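Local coordinates for protein MmoQ Response regulator (Methylococcus capsulatus, PDB 3LJX) that is a response regulator whose full-length form probably makes cyclic di-GMP from two GTP molecules, the present fragment holding its HDOD domain, at residues P9-S14 with L149-P154; A48-I53 with L138-D143; S122-A125 with T129-P132; L223-H228 with P245-E250. All coordinates share one frame; numbering follows the deposited sequence. Where two conformers were deposited one is given.

Interaction 1: P9-S14 with L149-P154; sequences PMLCDS and LATAWP
Leu11 and Ala152 make the apolar part of this contact. The two methyls of Leu11 straddle the single methyl of Ala152: CD2 approaches Ala152 CB to 3.6 Å, while CD1 stays at 3.9 Å from the same CB. The CD2 branch also reaches the helix backbone, 3.7 Å from Ala152 N, and brushes Thr151 CB at 4.0 Å. With Leu11 CG anti to the carbonyl carbon (chi1 -74°), the isobutyl group stretches from the extended chain to the last turn of helix 144-152. In this all-helical HDOD fold the loop before helix 19-29 is thereby laid along the C-terminal end of a helix far on in sequence, which closes with the bond from Trp153 N to Leu149 O. Trp4 also packs on Ala152. The second kind of contact sets polar atoms of the loop against a methyl. Thr151 CG2 lies 3.6 Å from Ser14 O and 4.0 Å from Ser14 OG, without any hydrogen bond between the segments. Each hydroxyl is engaged elsewhere: Thr151 OG1 with the backbone O of Leu147, Ser14 OG with the carboxylate of Asp2, whose OD2 is also bonded to Cys12 N.

Interaction 2: A48-I53 with L138-D143; sequences ALTGRI and LGLLAD
Thr50 OG1, hydrogen-bonded to the backbone O of Asp46, just before helix 47-58, has the CD2 methyl of Leu140 in contact with it, 3.8 Å away. This is helix-helix packing in the centre of the all-helical HDOD fold, and the pair Leu140-Leu141 precedes Ala142-Asp143, which probably occupy the place of the His-Asp doublet of HD-type phosphohydrolases, with alanine where that family has histidine. Thr50 and Leu140 reach toward each other tip to tip. Leu140 CG is anti to its own backbone N (chi1 -175°), which carries the branch out to the other helix, where CD2 touches Thr50 CB at 4.0 Å and Thr50 CG2 at 4.1 Å as well as the hydroxyl. The bond to Asp46 occupies the one polar group of the side chain, so a buried threonine can meet a leucine methyl without polar loss; Ala117 of helix 106-125 packs on Leu140 and Ile43 of helix 36-43 on Thr50. Leu141 is the next residue, and its CB also points toward helix 47-58. The backbone of 138-143 is tightly wound here, Leu141 N and Ala142 N making weak bonds to Leu138 O and Gly139 O, three residues back. Leu141 touches more lightly than its neighbour, its CD2 lying 4.3 Å from Thr50 CG2.

Interaction 3: S122-A125 with T129-P132; sequences SITA and TVAP
The five-membered ring of Pro132 rests against Thr124 and Ala125, near the C-terminal end of helix 106-125. Its CB lies 3.5 Å from Thr124 OG1, and its CG is 3.7 Å from Ala125 CA, with the Ala125 methyl a little farther off. The threonine side chain and the proline ring run past one another, pointing opposite ways, and the hydroxyl also comes to 3.4 Å from Pro132 CA. That oxygen is not idle: its one proton is shared between, or alternates between, the backbone O atoms of Leu120 and Gln121. Chi1 of 60° puts Thr124 OG1 between the backbone N and the carbonyl carbon, and the other branch is thereby turned to Val130, CG2 to CG2 at 3.9 Å, the two side chains meeting at a slant. The contact is a short connection between two consecutive helices of the HDOD domain, with Ala131 as N-cap and Pro132 opening helix 132-141. A water lies 2.7 Å from both Thr124 O and Val130 O and can donate to them, though it has further acceptors to share its two protons with. It also accepts a weak bond from Thr129 N at 3.0 Å. Helix 214-233 flanks the loop: Gln222 bonds Thr129 OG1, and Arg215 NH1 bonds Thr129 O.

Interaction 4: L223-H228 with P245-E250; sequences LALAQH and PLLRAE
His228 meets Leu247 along almost its whole side chain. The CB lies 4.2 Å from Leu247 CG, and the ring CG comes to 3.9 Å from that same atom. Chi1 of -73°, with CG anti to the carbonyl carbon, folds the imidazole back along its own helix, where ND1 donates to Ala224 O at 2.7 Å with an angle of 152° at the hydrogen. This acceptor lies at the ring edge, in its plane. The ND1 bond holds the ring's rotation; Ala224 O also accepts the backbone bond from His228 N. On the other side of CG, CD2 touches Leu247 CD2 at 3.7 Å; that methyl sits over one face, offset toward the rim, in a CH-pi contact, and NE2 borders it too. The other Leu247 methyl, CD1, goes on to Leu225 CD1 at 3.9 Å. With an alanine here, the Leu247 CD2 methyl would probably lose its ring face and Ala224 O one of its two donors. The segments 223-228 and 245-250 approach to 10.2 Å between axes, their N-to-C directions 133° apart; Leu256 touches Leu225, while Ala226 on helix 214-233 packs against Arg116 and Leu120 of helix 106-125.

In the fold
From the N terminus, the loop 9-14 closes the longest span, returning to 149-154 at the end of helix 144-152 as interaction 1. Inside it is nested interaction 2, where helix 47-58 meets helix 132-141, and inside that again the short interaction 3, the turn between helices 106-125 and 132-141. Interaction 4 follows in series, pairing helices 214-233 and 245-254. Interactions 1 and 2 touch through the Asp13-Arg52 salt bridge and through Cys12 packing on helix 47-58. Leu138 meets Leu223 between interactions 2 and 4, and Ile123 packs on helix 214-233 between 3 and 4. Interactions 1 and 4 lie on opposite sides of the chain's centre, centres about 30 Å apart.

Interaction 1: P9-S14 with L149-P154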
# COMPACT_ATOMS: atom_id res chain seq x y z
N PRO A 9 9.40 11.03 -10.71
CA PRO A 9 9.81 9.65 -10.40
C PRO A 9 8.61 8.71 -10.43
O PRO A 9 7.56 9.04 -9.89
CB PRO A 9 10.34 9.74 -8.97
CG PRO A 9 10.68 11.20 -8.78
CD PRO A 9 9.74 11.98 -9.63
N MSE A 10 8.76 7.55 -11.06
CA MSE A 10 7.63 6.67 -11.25
C MSE A 10 8.10 5.24 -11.53
O MSE A 10 8.64 4.96 -12.60
CB MSE A 10 6.80 7.21 -12.40
CG MSE A 10 5.67 6.33 -12.82
SE MSE A 10 4.28 6.19 -11.49
CE MSE A 10 3.79 4.38 -11.94
N LEU A 11 7.91 4.34 -10.57
CA LEU A 11 8.16 2.91 -10.79
C LEU A 11 6.86 2.15 -10.62
O LEU A 11 6.06 2.45 -9.73
CB LEU A 11 9.19 2.33 -9.81
CG LEU A 11 10.66 2.70 -10.01
CD1 LEU A 11 10.90 4.16 -9.60
CD2 LEU A 11 11.58 1.75 -9.23
N CYS A 12 6.63 1.16 -11.47
CA CYS A 12 5.48 0.30 -11.24
C CYS A 12 5.75 -1.12 -11.73
O CYS A 12 5.76 -2.05 -10.93
CB CYS A 12 4.21 0.90 -11.87
SG CYS A 12 2.69 0.04 -11.40
N ASP A 13 6.01 -1.27 -13.02
CA ASP A 13 6.25 -2.60 -13.58
C ASP A 13 7.40 -3.31 -12.89
O ASP A 13 7.40 -4.52 -12.76
CB ASP A 13 6.48 -2.53 -15.09
CG ASP A 13 5.26 -2.03 -15.85
OD1 ASP A 13 4.13 -2.07 -15.30
OD2 ASP A 13 5.42 -1.61 -17.02
N SER A 14 8.38 -2.55 -12.42
CA SER A 14 9.62 -3.12 -11.89
C SER A 14 9.57 -3.45 -10.40
O SER A 14 10.53 -4.00 -9.85
CB SER A 14 10.79 -2.18 -12.14
OG SER A 14 10.75 -1.06 -11.25
N LEU A 149 11.79 3.23 -3.70
CA LEU A 149 13.14 3.76 -3.56
C LEU A 149 14.14 2.62 -3.48
O LEU A 149 15.22 2.69 -4.07
CB LEU A 149 13.25 4.62 -2.31
CG LEU A 149 12.66 6.01 -2.40
CD1 LEU A 149 12.84 6.73 -1.04
CD2 LEU A 149 13.32 6.76 -3.53
N ALA A 150 13.80 1.58 -2.71
CA ALA A 150 14.67 0.43 -2.52
C ALA A 150 14.92 -0.25 -3.87
O ALA A 150 16.01 -0.72 -4.15
CB ALA A 150 14.05 -0.56 -1.53
N THR A 151 13.88 -0.28 -4.71
CA THR A 151 13.99 -0.88 -6.02
C THR A 151 14.79 -0.02 -7.00
O THR A 151 15.64 -0.52 -7.72
CB THR A 151 12.61 -1.14 -6.60
OG1 THR A 151 11.86 -1.94 -5.69
CG2 THR A 151 12.73 -1.88 -7.93
N ALA A 152 14.51 1.29 -7.00
CA ALA A 152 15.15 2.23 -7.92
C ALA A 152 16.63 2.43 -7.62
O ALA A 152 17.46 2.38 -8.53
CB ALA A 152 14.42 3.58 -7.92
N TRP A 153 16.96 2.66 -6.35
CA TRP A 153 18.34 2.99 -5.99
C TRP A 153 18.88 2.09 -4.87
O TRP A 153 19.19 2.55 -3.78
CB TRP A 153 18.45 4.46 -5.57
CG TRP A 153 17.91 5.40 -6.58
CD1 TRP A 153 16.67 5.98 -6.59
CD2 TRP A 153 18.59 5.88 -7.74
NE1 TRP A 153 16.54 6.79 -7.69
CE2 TRP A 153 17.71 6.75 -8.41
CE3 TRP A 153 19.87 5.67 -8.28
CZ2 TRP A 153 18.05 7.40 -9.59
CZ3 TRP A 153 20.21 6.32 -9.45
CH2 TRP A 153 19.31 7.17 -10.10
N PRO A 154 19.01 0.79 -5.15
CA PRO A 154 19.29 -0.20 -4.10
C PRO A 154 20.52 0.15 -3.27
O PRO A 154 20.47 0.05 -2.04
CB PRO A 154 19.53 -1.49 -4.88
CG PRO A 154 18.98 -1.26 -6.23
CD PRO A 154 19.03 0.20 -6.50

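Interaction 2: A48-I53 with L138-D143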
# COMPACT_ATOMS: atom_id res chain seq x y z
N ALA A 48 3.03 -4.74 -5.23
CA ALA A 48 3.49 -4.51 -6.61
C ALA A 48 2.41 -4.83 -7.65
O ALA A 48 2.00 -3.96 -8.44
CB ALA A 48 4.78 -5.29 -6.92
N LEU A 49 1.93 -6.08 -7.65
CA LEU A 49 0.99 -6.51 -8.69
C LEU A 49 -0.34 -5.76 -8.57
O LEU A 49 -0.98 -5.46 -9.57
CB LEU A 49 0.76 -8.03 -8.65
CG LEU A 49 -0.09 -8.59 -9.79
CD1 LEU A 49 0.42 -8.17 -11.19
CD2 LEU A 49 -0.16 -10.09 -9.67
N THR A 50 -0.73 -5.46 -7.33
CA THR A 50 -1.95 -4.69 -7.09
C THR A 50 -1.90 -3.28 -7.69
O THR A 50 -2.85 -2.83 -8.34
CB THR A 50 -2.25 -4.59 -5.60
OG1 THR A 50 -2.57 -5.91 -5.12
CG2 THR A 50 -3.41 -3.67 -5.38
N GLY A 51 -0.78 -2.60 -7.48
CA GLY A 51 -0.54 -1.31 -8.12
C GLY A 51 -0.62 -1.36 -9.64
O GLY A 51 -1.33 -0.54 -10.24
N ARG A 52 0.09 -2.30 -10.27
CA ARG A 52 0.11 -2.43 -11.73
C ARG A 52 -1.30 -2.58 -12.27
O ARG A 52 -1.68 -1.95 -13.25
CB ARG A 52 0.91 -3.66 -12.18
CG ARG A 52 2.41 -3.47 -12.30
CD ARG A 52 3.07 -4.70 -12.99
NE ARG A 52 2.92 -4.67 -14.45
CZ ARG A 52 3.48 -5.54 -15.28
NH1 ARG A 52 4.24 -6.53 -14.80
NH2 ARG A 52 3.29 -5.43 -16.59
N ILE A 53 -2.07 -3.44 -11.61
CA ILE A 53 -3.45 -3.70 -12.02
C ILE A 53 -4.32 -2.45 -11.90
O ILE A 53 -5.05 -2.12 -12.83
CB ILE A 53 -4.05 -4.90 -11.24
CG1 ILE A 53 -3.37 -6.19 -11.71
CG2 ILE A 53 -5.57 -4.98 -11.47
CD1 ILE A 53 -3.53 -7.35 -10.77
N LEU A 138 -5.83 0.75 0.01
CA LEU A 138 -5.04 1.91 0.44
C LEU A 138 -4.09 1.54 1.58
O LEU A 138 -2.94 2.00 1.62
CB LEU A 138 -5.93 3.07 0.85
CG LEU A 138 -5.12 4.32 1.21
CD1 LEU A 138 -4.15 4.68 0.09
CD2 LEU A 138 -6.05 5.49 1.53
N GLY A 139 -4.55 0.70 2.50
CA GLY A 139 -3.72 0.24 3.59
C GLY A 139 -2.53 -0.53 3.05
O GLY A 139 -1.38 -0.30 3.43
N LEU A 140 -2.80 -1.45 2.13
CA LEU A 140 -1.75 -2.23 1.49
C LEU A 140 -0.65 -1.33 0.90
O LEU A 140 0.55 -1.63 1.03
CB LEU A 140 -2.36 -3.08 0.37
CG LEU A 140 -1.43 -4.05 -0.35
CD1 LEU A 140 -1.07 -5.23 0.57
CD2 LEU A 140 -2.08 -4.56 -1.65
N LEU A 141 -1.07 -0.23 0.28
CA LEU A 141 -0.19 0.60 -0.54
C LEU A 141 0.36 1.82 0.19
O LEU A 141 1.15 2.57 -0.38
CB LEU A 141 -0.94 1.06 -1.79
CG LEU A 141 -0.92 0.26 -3.10
CD1 LEU A 141 -0.26 -1.13 -2.98
CD2 LEU A 141 -2.31 0.19 -3.74
N ALA A 142 -0.07 2.02 1.44
CA ALA A 142 0.21 3.25 2.20
C ALA A 142 1.67 3.73 2.25
O ALA A 142 1.93 4.91 2.52
CB ALA A 142 -0.35 3.11 3.63
N ASP A 143 2.62 2.83 2.02
CA ASP A 143 4.03 3.25 1.96
C ASP A 143 4.80 2.55 0.85
O ASP A 143 6.00 2.25 0.98
CB ASP A 143 4.73 3.12 3.32
CG ASP A 143 4.72 1.70 3.86
OD1 ASP A 143 4.25 0.78 3.16
OD2 ASP A 143 5.18 1.51 5.00

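Interaction 3: S122-A125 with T129-P132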
# COMPACT_ATOMS: atom_id res chain seq x y z
N SER A 122 -10.83 -4.11 8.52
CA SER A 122 -11.67 -4.39 9.70
C SER A 122 -12.22 -3.14 10.34
O SER A 122 -13.41 -3.03 10.62
CB SER A 122 -10.91 -5.18 10.77
OG SER A 122 -10.82 -6.55 10.42
N ILE A 123 -11.33 -2.19 10.61
CA ILE A 123 -11.75 -0.91 11.15
C ILE A 123 -12.85 -0.28 10.29
O ILE A 123 -13.94 0.01 10.79
CB ILE A 123 -10.56 0.04 11.28
CG1 ILE A 123 -9.60 -0.49 12.35
CG2 ILE A 123 -11.04 1.45 11.61
CD1 ILE A 123 -8.21 0.15 12.34
N THR A 124 -12.61 -0.10 9.00
CA THR A 124 -13.60 0.58 8.17
C THR A 124 -14.88 -0.25 8.01
O THR A 124 -15.96 0.31 7.78
CB THR A 124 -13.04 0.94 6.80
OG1 THR A 124 -12.62 -0.26 6.13
CG2 THR A 124 -11.84 1.90 6.96
N ALA A 125 -14.76 -1.57 8.16
CA ALA A 125 -15.90 -2.49 8.04
C ALA A 125 -16.93 -2.25 9.12
O ALA A 125 -18.11 -2.57 8.96
CB ALA A 125 -15.43 -3.95 8.08
N THR A 129 -17.23 5.34 6.65
CA THR A 129 -16.45 6.35 5.94
C THR A 129 -16.21 5.95 4.48
O THR A 129 -16.66 6.63 3.55
CB THR A 129 -15.08 6.61 6.63
OG1 THR A 129 -14.45 5.36 6.94
CG2 THR A 129 -15.28 7.39 7.89
N VAL A 130 -15.49 4.85 4.29
CA VAL A 130 -15.12 4.41 2.95
C VAL A 130 -15.51 2.95 2.75
O VAL A 130 -15.83 2.24 3.71
CB VAL A 130 -13.61 4.57 2.73
CG1 VAL A 130 -13.19 6.01 3.01
CG2 VAL A 130 -12.84 3.63 3.64
N ALA A 131 -15.51 2.50 1.49
CA ALA A 131 -15.73 1.08 1.20
C ALA A 131 -14.52 0.30 1.71
O ALA A 131 -13.38 0.61 1.35
CB ALA A 131 -15.90 0.87 -0.29
N PRO A 132 -14.76 -0.71 2.56
CA PRO A 132 -13.63 -1.46 3.16
C PRO A 132 -12.70 -2.14 2.15
O PRO A 132 -11.49 -2.18 2.36
CB PRO A 132 -14.32 -2.48 4.07
CG PRO A 132 -15.66 -1.78 4.44
CD PRO A 132 -16.05 -0.99 3.21
O HOH W 1 -16.55 2.43 6.27

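Interaction 4: L223-H228 with P245-E250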
# COMPACT_ATOMS: atom_id res chain seq x y z
N LEU A 223 -6.79 5.39 9.43
CA LEU A 223 -5.51 5.00 8.84
C LEU A 223 -4.43 4.98 9.91
O LEU A 223 -3.67 4.02 10.01
CB LEU A 223 -5.12 5.99 7.74
CG LEU A 223 -5.75 5.72 6.38
CD1 LEU A 223 -6.06 7.04 5.63
CD2 LEU A 223 -4.82 4.81 5.58
N ALA A 224 -4.38 6.04 10.71
CA ALA A 224 -3.38 6.16 11.77
C ALA A 224 -3.52 4.98 12.73
O ALA A 224 -2.53 4.40 13.16
CB ALA A 224 -3.52 7.51 12.53
N LEU A 225 -4.76 4.60 13.03
CA LEU A 225 -4.99 3.48 13.92
C LEU A 225 -4.53 2.15 13.29
O LEU A 225 -3.94 1.31 13.98
CB LEU A 225 -6.45 3.39 14.30
CG LEU A 225 -6.66 2.69 15.62
CD1 LEU A 225 -5.95 3.46 16.73
CD2 LEU A 225 -8.14 2.61 15.88
N ALA A 226 -4.78 1.96 12.00
CA ALA A 226 -4.33 0.74 11.33
C ALA A 226 -2.80 0.67 11.37
O ALA A 226 -2.22 -0.39 11.58
CB ALA A 226 -4.81 0.69 9.89
N GLN A 227 -2.16 1.82 11.17
CA GLN A 227 -0.71 1.87 11.15
C GLN A 227 -0.12 1.56 12.53
O GLN A 227 0.77 0.71 12.65
CB GLN A 227 -0.22 3.24 10.66
CG GLN A 227 1.29 3.39 10.73
CD GLN A 227 2.02 2.49 9.73
OE1 GLN A 227 1.61 2.35 8.58
NE2 GLN A 227 3.12 1.88 10.18
N HIS A 228 -0.63 2.24 13.56
CA HIS A 228 -0.07 2.08 14.91
C HIS A 228 -0.36 0.71 15.48
O HIS A 228 0.50 0.10 16.12
CB HIS A 228 -0.58 3.17 15.86
CG HIS A 228 0.01 4.53 15.60
ND1 HIS A 228 -0.30 5.27 14.48
CD2 HIS A 228 0.88 5.27 16.31
CE1 HIS A 228 0.36 6.41 14.51
NE2 HIS A 228 1.08 6.44 15.62
N PRO A 245 -2.43 7.03 24.96
CA PRO A 245 -3.72 7.67 25.26
C PRO A 245 -4.28 8.43 24.07
O PRO A 245 -5.50 8.37 23.80
CB PRO A 245 -3.39 8.63 26.40
CG PRO A 245 -2.17 8.03 27.06
CD PRO A 245 -1.39 7.36 25.95
N LEU A 246 -3.42 9.14 23.34
CA LEU A 246 -3.84 9.88 22.16
C LEU A 246 -4.50 8.96 21.14
O LEU A 246 -5.62 9.21 20.69
CB LEU A 246 -2.67 10.59 21.50
CG LEU A 246 -2.95 11.94 20.81
CD1 LEU A 246 -1.99 12.15 19.68
CD2 LEU A 246 -4.41 12.11 20.33
N LEU A 247 -3.80 7.88 20.78
CA LEU A 247 -4.34 6.95 19.79
C LEU A 247 -5.66 6.34 20.29
O LEU A 247 -6.61 6.20 19.53
CB LEU A 247 -3.34 5.86 19.43
CG LEU A 247 -2.47 6.08 18.19
CD1 LEU A 247 -3.36 6.33 16.98
CD2 LEU A 247 -1.50 7.22 18.39
N ARG A 248 -5.72 5.99 21.58
CA ARG A 248 -6.96 5.41 22.10
C ARG A 248 -8.07 6.43 22.00
O ARG A 248 -9.20 6.09 21.68
CB ARG A 248 -6.81 4.92 23.55
CG ARG A 248 -5.94 3.68 23.71
CD ARG A 248 -6.06 3.09 25.12
NE ARG A 248 -5.62 4.03 26.17
CZ ARG A 248 -6.40 4.50 27.15
NH1 ARG A 248 -7.68 4.14 27.24
NH2 ARG A 248 -5.90 5.34 28.05
N ALA A 249 -7.74 7.69 22.27
CA ALA A 249 -8.75 8.75 22.19
C ALA A 249 -9.21 8.93 20.74
O ALA A 249 -10.40 9.15 20.46
CB ALA A 249 -8.22 10.07 22.78
N GLU A 250 -8.27 8.81 19.80
CA GLU A 250 -8.62 8.94 18.39
C GLU A 250 -9.42 7.71 17.97
O GLU A 250 -10.42 7.82 17.25
CB GLU A 250 -7.36 9.16 17.53
CG GLU A 250 -6.68 10.52 17.79
CD GLU A 250 -5.37 10.71 17.04
OE1 GLU A 250 -4.76 9.71 16.60
OE2 GLU A 250 -4.94 11.86 16.88